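PDB 1LFP: hypothetical protein AQ_1575 from Aquifex aeolicus, which probably binds DNA and may take part in regulating transcription. Local coordinates for residues Ser5-Lys13 against Phe238-Lys247. Sequence-based numbering, arbitrary orientation.
Sequences SHWAQIKHK and FEIPEEILQK
One phenylalanine ring serves two aromatic neighbours at once: F238 turns its edge to the face of H6 and also to the face of W7, consecutive residues near the start of the modelled chain. With W7 the planes are nearly perpendicular (89°), the edge set toward the rim of the five-membered ring and F238 CZ coming within 3.4 Å of W7 CD1. Toward H6 the edge-to-face pair is more tilted, with planes at 59° and F238 CE1 lying 4.0 Å from H6 CG, above the rim of the imidazole. With CG between the backbone N and the carbonyl carbon (chi1 66°), the far end of the F238 ring reaches the N-terminal segment. At the imidazole edge H6 NE2 donates, close to its ring plane, to the backbone oxygen I240 O at 2.7 Å. I240 CG1 lies 3.5 Å from H6 NE2. This edge is modelled too tightly against E239 and I240 for its finer position to be trusted. A water bonds to S5 OG at 2.9 Å and donates only weakly to E242 OE1, at 3.4 Å. L222 of helix 212-226 touches both W7 and F238, while E239 hydrogen-bonds through its backbone to V207 and I209. The arrangement is an aromatic cluster that fastens the N-terminal loop preceding helix 21-39 to the end of strand 231-239 in the mixed sheet of this TACO1/YebC-family protein.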
# COMPACT_ATOMS: atom_id res chain seq x y z
N SER A 5 9.58 9.07 9.35
CA SER A 5 9.68 7.96 8.35
C SER A 5 8.82 6.80 8.82
O SER A 5 8.95 5.69 8.31
CB SER A 5 11.14 7.49 8.24
OG SER A 5 11.64 7.06 9.49
N HIS A 6 7.94 7.06 9.78
CA HIS A 6 7.09 6.02 10.33
C HIS A 6 6.37 5.13 9.33
O HIS A 6 5.27 5.41 8.87
CB HIS A 6 6.11 6.60 11.35
CG HIS A 6 6.68 6.66 12.74
ND1 HIS A 6 5.96 7.08 13.83
CD2 HIS A 6 7.90 6.32 13.20
CE1 HIS A 6 6.71 6.99 14.91
NE2 HIS A 6 7.90 6.53 14.56
N TRP A 7 7.06 4.04 9.01
CA TRP A 7 6.62 3.04 8.06
C TRP A 7 6.67 3.49 6.61
O TRP A 7 5.73 4.06 6.06
CB TRP A 7 5.25 2.48 8.44
CG TRP A 7 5.44 1.08 8.94
CD1 TRP A 7 6.40 0.66 9.81
CD2 TRP A 7 4.73 -0.09 8.53
NE1 TRP A 7 6.36 -0.70 9.95
CE2 TRP A 7 5.34 -1.19 9.18
CE3 TRP A 7 3.65 -0.33 7.68
CZ2 TRP A 7 4.90 -2.51 9.00
CZ3 TRP A 7 3.21 -1.64 7.49
CH2 TRP A 7 3.84 -2.71 8.15
N ALA A 8 7.82 3.20 6.04
CA ALA A 8 8.20 3.47 4.67
C ALA A 8 9.42 2.56 4.58
O ALA A 8 10.37 2.81 3.84
CB ALA A 8 8.61 4.93 4.52
N GLN A 9 9.36 1.49 5.37
CA GLN A 9 10.43 0.52 5.48
C GLN A 9 10.40 -0.65 4.53
O GLN A 9 9.72 -1.65 4.76
CB GLN A 9 10.50 -0.03 6.90
CG GLN A 9 11.61 -1.06 7.09
CD GLN A 9 11.59 -1.69 8.46
OE1 GLN A 9 12.51 -2.42 8.83
NE2 GLN A 9 10.55 -1.41 9.23
N ILE A 10 11.13 -0.53 3.43
CA ILE A 10 11.30 -1.57 2.44
C ILE A 10 12.75 -1.95 2.63
O ILE A 10 13.37 -2.59 1.76
CB ILE A 10 10.99 -1.08 1.03
CG1 ILE A 10 11.85 0.15 0.71
CG2 ILE A 10 9.51 -0.77 0.86
CD1 ILE A 10 11.59 0.73 -0.66
N LYS A 11 13.33 -1.55 3.78
CA LYS A 11 14.73 -1.89 4.13
C LYS A 11 15.81 -1.13 3.35
O LYS A 11 16.91 -0.91 3.84
CB LYS A 11 14.95 -3.37 3.89
CG LYS A 11 14.33 -4.28 4.92
CD LYS A 11 14.23 -5.70 4.38
CE LYS A 11 13.52 -5.73 3.04
NZ LYS A 11 12.20 -5.03 3.09
N HIS A 12 15.50 -0.75 2.13
CA HIS A 12 16.45 -0.05 1.28
C HIS A 12 16.18 -0.34 -0.19
O HIS A 12 16.75 -1.28 -0.76
CB HIS A 12 17.93 -0.25 1.62
CG HIS A 12 18.28 -1.68 1.99
ND1 HIS A 12 17.89 -2.77 1.24
CD2 HIS A 12 18.99 -2.17 3.03
CE1 HIS A 12 18.35 -3.87 1.80
NE2 HIS A 12 19.02 -3.54 2.89
N LYS A 13 15.32 0.47 -0.78
CA LYS A 13 14.98 0.22 -2.20
C LYS A 13 14.48 -1.21 -2.40
O LYS A 13 15.26 -2.11 -2.75
CB LYS A 13 16.17 0.50 -3.10
CG LYS A 13 15.84 0.50 -4.57
CD LYS A 13 17.08 0.59 -5.44
CE LYS A 13 17.97 -0.62 -5.24
NZ LYS A 13 19.05 -0.70 -6.26
N PHE A 238 0.66 4.06 14.73
CA PHE A 238 1.62 4.08 15.84
C PHE A 238 2.67 5.17 15.71
O PHE A 238 2.94 5.69 14.63
CB PHE A 238 2.35 2.74 15.95
CG PHE A 238 3.26 2.44 14.77
CD1 PHE A 238 4.41 3.19 14.52
CD2 PHE A 238 2.91 1.45 13.87
CE1 PHE A 238 5.20 2.96 13.38
CE2 PHE A 238 3.69 1.20 12.72
CZ PHE A 238 4.84 1.97 12.48
N GLU A 239 3.29 5.47 16.85
CA GLU A 239 4.37 6.44 16.91
C GLU A 239 5.44 5.78 17.78
O GLU A 239 5.25 5.67 18.99
CB GLU A 239 3.89 7.74 17.54
CG GLU A 239 4.87 8.90 17.42
CD GLU A 239 5.17 9.26 15.98
OE1 GLU A 239 4.26 9.16 15.13
OE2 GLU A 239 6.31 9.67 15.71
N ILE A 240 6.51 5.32 17.14
CA ILE A 240 7.62 4.63 17.84
C ILE A 240 8.95 5.40 17.75
O ILE A 240 9.34 5.88 16.69
CB ILE A 240 7.85 3.19 17.27
CG1 ILE A 240 8.12 3.23 15.77
CG2 ILE A 240 6.66 2.31 17.56
CD1 ILE A 240 9.56 3.49 15.38
N PRO A 241 9.67 5.50 18.88
CA PRO A 241 10.96 6.20 18.95
C PRO A 241 11.99 5.61 17.98
O PRO A 241 12.50 4.52 18.22
CB PRO A 241 11.39 6.01 20.41
CG PRO A 241 10.09 5.92 21.14
CD PRO A 241 9.28 5.02 20.22
N GLU A 242 12.29 6.34 16.91
CA GLU A 242 13.26 5.86 15.91
C GLU A 242 13.92 4.54 16.30
O GLU A 242 14.87 4.51 17.09
CB GLU A 242 14.34 6.92 15.68
CG GLU A 242 15.39 6.48 14.67
CD GLU A 242 14.76 6.07 13.35
OE1 GLU A 242 14.30 6.97 12.60
OE2 GLU A 242 14.72 4.86 13.06
N GLU A 243 13.40 3.45 15.73
CA GLU A 243 13.89 2.11 16.00
C GLU A 243 13.85 1.30 14.71
O GLU A 243 12.83 1.26 14.03
CB GLU A 243 12.99 1.41 17.02
CG GLU A 243 13.63 1.10 18.34
CD GLU A 243 12.75 0.17 19.14
OE1 GLU A 243 12.72 -1.04 18.81
OE2 GLU A 243 12.10 0.64 20.10
N ILE A 244 14.96 0.65 14.38
CA ILE A 244 15.03 -0.16 13.16
C ILE A 244 14.97 -1.63 13.55
O ILE A 244 14.72 -2.49 12.70
CB ILE A 244 16.32 0.16 12.35
CG1 ILE A 244 16.75 -1.06 11.52
CG2 ILE A 244 17.42 0.62 13.27
CD1 ILE A 244 16.31 -1.01 10.07
N LEU A 245 15.18 -1.91 14.83
CA LEU A 245 15.15 -3.27 15.35
C LEU A 245 13.97 -4.03 14.74
O LEU A 245 12.82 -3.79 15.10
CB LEU A 245 15.02 -3.27 16.88
CG LEU A 245 16.11 -2.57 17.70
CD1 LEU A 245 17.48 -3.13 17.35
CD2 LEU A 245 16.06 -1.07 17.44
N GLN A 246 14.29 -4.93 13.80
CA GLN A 246 13.32 -5.77 13.10
C GLN A 246 12.74 -5.16 11.82
O GLN A 246 13.10 -4.04 11.45
CB GLN A 246 12.18 -6.19 14.03
CG GLN A 246 11.96 -7.69 14.05
CD GLN A 246 10.50 -8.06 13.85
OE1 GLN A 246 9.82 -7.50 12.99
NE2 GLN A 246 10.01 -9.00 14.64
N LYS A 247 11.86 -5.90 11.16
CA LYS A 247 11.23 -5.46 9.92
C LYS A 247 10.34 -4.24 10.16
O LYS A 247 10.40 -3.68 11.27
CB LYS A 247 10.37 -6.58 9.31
CG LYS A 247 11.05 -7.94 9.18
CD LYS A 247 10.03 -9.00 8.74
CE LYS A 247 10.61 -10.40 8.81
NZ LYS A 247 9.61 -11.45 8.46
O HOH W 1 13.82 5.18 9.77